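Local coordinates for tail protein, 43 kDa (Neisseria meningitidis MC58, PDB 3D37), which is of uncharacterised function but is probably a baseplate hub component of a Mu-like phage tail, at residues Val10-Gly15 / Arg20-Tyr25. Residues are numbered along the deposited sequence; the frame is centred on the assembly and turned at random.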
loop_
_atom_site.group_PDB
_atom_site.type_symbol
_atom_site.label_atom_id
_atom_site.label_comp_id
_atom_site.label_asym_id
_atom_site.label_seq_id
_atom_site.Cartn_x
_atom_site.Cartn_y
_atom_site.Cartn_z
ATOM N N VAL A 10 -5.660 -25.362 -17.102
ATOM C CA VAL A 10 -6.932 -24.676 -17.201
ATOM C C VAL A 10 -6.919 -23.952 -18.542
ATOM O O VAL A 10 -6.006 -23.111 -18.811
ATOM C CB VAL A 10 -7.136 -23.692 -16.033
ATOM C CG1 VAL A 10 -8.522 -23.002 -16.167
ATOM C CG2 VAL A 10 -7.033 -24.393 -14.708
ATOM N N SER A 11 -7.912 -24.239 -19.384
ATOM C CA SER A 11 -8.017 -23.525 -20.655
ATOM C C SER A 11 -9.411 -22.998 -20.986
ATOM O O SER A 11 -10.423 -23.471 -20.468
ATOM C CB SER A 11 -7.560 -24.394 -21.818
ATOM O OG SER A 11 -8.402 -25.495 -21.895
ATOM N N VAL A 12 -9.434 -22.017 -21.887
ATOM C CA VAL A 12 -10.642 -21.533 -22.523
ATOM C C VAL A 12 -10.520 -22.078 -23.915
ATOM O O VAL A 12 -9.645 -21.661 -24.652
ATOM C CB VAL A 12 -10.720 -19.990 -22.498
ATOM C CG1 VAL A 12 -11.952 -19.463 -23.271
ATOM C CG2 VAL A 12 -10.727 -19.504 -21.072
ATOM N N ARG A 13 -11.350 -23.065 -24.244
ATOM C CA ARG A 13 -11.325 -23.688 -25.540
ATOM C C ARG A 13 -12.274 -22.936 -26.475
ATOM O O ARG A 13 -13.457 -22.826 -26.187
ATOM C CB ARG A 13 -11.785 -25.145 -25.399
ATOM C CG ARG A 13 -11.367 -26.017 -26.502
ATOM C CD ARG A 13 -11.926 -27.427 -26.297
ATOM N NE ARG A 13 -11.097 -28.179 -25.351
ATOM C CZ ARG A 13 -11.490 -29.285 -24.720
ATOM N NH1 ARG A 13 -12.710 -29.718 -24.818
ATOM N NH2 ARG A 13 -10.647 -29.946 -23.949
ATOM N N VAL A 14 -11.741 -22.378 -27.562
ATOM C CA VAL A 14 -12.539 -21.669 -28.557
ATOM C C VAL A 14 -12.077 -22.123 -29.941
ATOM O O VAL A 14 -10.867 -21.974 -30.274
ATOM C CB VAL A 14 -12.296 -20.131 -28.524
ATOM C CG1 VAL A 14 -13.031 -19.472 -29.708
ATOM C CG2 VAL A 14 -12.674 -19.511 -27.202
ATOM N N GLY A 15 -13.000 -22.642 -30.749
ATOM C CA GLY A 15 -12.654 -23.106 -32.094
ATOM C C GLY A 15 -11.506 -24.097 -32.012
ATOM O O GLY A 15 -10.414 -23.854 -32.550
ATOM N N ARG A 20 -4.420 -21.146 -22.768
ATOM C CA ARG A 20 -3.866 -21.698 -21.562
ATOM C C ARG A 20 -2.995 -20.602 -20.911
ATOM O O ARG A 20 -2.935 -19.485 -21.394
ATOM C CB ARG A 20 -3.003 -22.880 -21.999
ATOM C CG ARG A 20 -2.897 -23.981 -21.009
ATOM C CD ARG A 20 -3.709 -25.205 -21.421
ATOM N NE ARG A 20 -3.268 -25.769 -22.704
ATOM C CZ ARG A 20 -3.769 -26.889 -23.240
ATOM N NH1 ARG A 20 -3.319 -27.302 -24.427
ATOM N NH2 ARG A 20 -4.721 -27.588 -22.606
ATOM N N HIS A 21 -2.354 -20.899 -19.806
ATOM C CA HIS A 21 -1.299 -20.005 -19.309
ATOM C C HIS A 21 -1.795 -18.667 -18.696
ATOM O O HIS A 21 -1.152 -17.650 -18.814
ATOM C CB HIS A 21 -0.217 -19.726 -20.403
ATOM C CG HIS A 21 0.416 -20.970 -20.972
ATOM N ND1 HIS A 21 0.559 -21.182 -22.333
ATOM C CD2 HIS A 21 0.923 -22.073 -20.361
ATOM C CE1 HIS A 21 1.141 -22.356 -22.532
ATOM N NE2 HIS A 21 1.363 -22.919 -21.354
ATOM N N TRP A 22 -2.872 -18.712 -17.954
ATOM C CA TRP A 22 -3.440 -17.542 -17.309
ATOM C C TRP A 22 -2.649 -17.115 -16.112
ATOM O O TRP A 22 -2.102 -17.942 -15.408
ATOM C CB TRP A 22 -4.856 -17.877 -16.879
ATOM C CG TRP A 22 -5.567 -18.439 -18.012
ATOM C CD1 TRP A 22 -5.828 -19.766 -18.250
ATOM C CD2 TRP A 22 -6.041 -17.724 -19.139
ATOM N NE1 TRP A 22 -6.482 -19.891 -19.443
ATOM C CE2 TRP A 22 -6.617 -18.650 -20.008
ATOM C CE3 TRP A 22 -6.059 -16.376 -19.481
ATOM C CZ2 TRP A 22 -7.215 -18.279 -21.192
ATOM C CZ3 TRP A 22 -6.645 -16.004 -20.672
ATOM C CH2 TRP A 22 -7.197 -16.957 -21.519
ATOM N N GLU A 23 -2.587 -15.817 -15.856
ATOM C CA GLU A 23 -2.089 -15.383 -14.584
ATOM C C GLU A 23 -3.129 -15.321 -13.492
ATOM O O GLU A 23 -2.792 -15.478 -12.342
ATOM C CB GLU A 23 -1.351 -14.066 -14.711
ATOM C CG GLU A 23 -2.167 -12.800 -14.791
ATOM C CD GLU A 23 -1.443 -11.644 -14.118
ATOM O OE1 GLU A 23 -0.202 -11.481 -14.405
ATOM O OE2 GLU A 23 -2.096 -10.928 -13.289
ATOM N N ARG A 24 -4.406 -15.059 -13.849
ATOM C CA ARG A 24 -5.459 -15.056 -12.863
ATOM C C ARG A 24 -6.810 -15.470 -13.504
ATOM O O ARG A 24 -6.976 -15.381 -14.692
ATOM C CB ARG A 24 -5.497 -13.706 -12.099
ATOM C CG ARG A 24 -6.230 -12.613 -12.765
ATOM C CD ARG A 24 -6.218 -11.306 -11.926
ATOM N NE ARG A 24 -4.938 -10.710 -12.222
ATOM C CZ ARG A 24 -4.731 -9.600 -12.921
ATOM N NH1 ARG A 24 -5.728 -8.826 -13.357
ATOM N NH2 ARG A 24 -3.496 -9.280 -13.178
ATOM N N TYR A 25 -7.677 -16.086 -12.722
ATOM C CA TYR A 25 -9.028 -16.352 -13.189
ATOM C C TYR A 25 -9.960 -16.490 -12.013
ATOM O O TYR A 25 -9.537 -16.661 -10.856
ATOM C CB TYR A 25 -9.089 -17.602 -14.122
ATOM C CG TYR A 25 -8.501 -18.890 -13.513
ATOM C CD1 TYR A 25 -9.151 -19.566 -12.488
ATOM C CD2 TYR A 25 -7.322 -19.457 -14.014
ATOM C CE1 TYR A 25 -8.653 -20.760 -11.963
ATOM C CE2 TYR A 25 -6.764 -20.643 -13.429
ATOM C CZ TYR A 25 -7.446 -21.275 -12.431
ATOM O OH TYR A 25 -6.972 -22.436 -11.896
#
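Ser11 and Arg20 bring their backbones closest, 4.6 Å between CA atoms, where the chain leaves the beta-hairpin of strands 10-14 and 17-19 and turns toward strand 24-30. Both segments fall in the N-terminal region assigned to the Mu GpP-like baseplate family, consistent with a phage-barrel fold. His21 takes a positive phi (73°) where the chain leaves the hairpin; Glu23 and Arg24 both face Val41 in a classic beta bulge at the start of strand 24-30, which pairs antiparallel with strand 37-42. Arg20, Trp22 and Tyr25 pack against strand 10-14. Trp22 points toward it, with CG anti to its own carbonyl carbon (chi1 -51°), and turns the pyrrole edge of the indole to the backbone: Val10 O lies in the ring plane, 3.3 Å from Trp22 NE1. That NE1 also makes a weak hydrogen bond to His19 O. Farther along the indole, Val12 CG2 meets Trp22 CZ2 at 3.7 Å, the two side chains crossing at about a right angle. Phe40 joins this buried cluster, touching Val10, Val12 and the rings of Trp22 and Tyr25. At the exposed margin the Arg20 chain, bent at chi2 and chi3, lies alongside Ser11, with Arg20 CD 4.0 Å from Ser11 CB, while Ser11 OG is hydrogen-bonded to Glu18. Val10 meets the phenol with both methyls: CG1 sits above one face of the Tyr25 ring, offset toward the rim, and Val10 CG2 comes within 3.4 Å of Tyr25 OH.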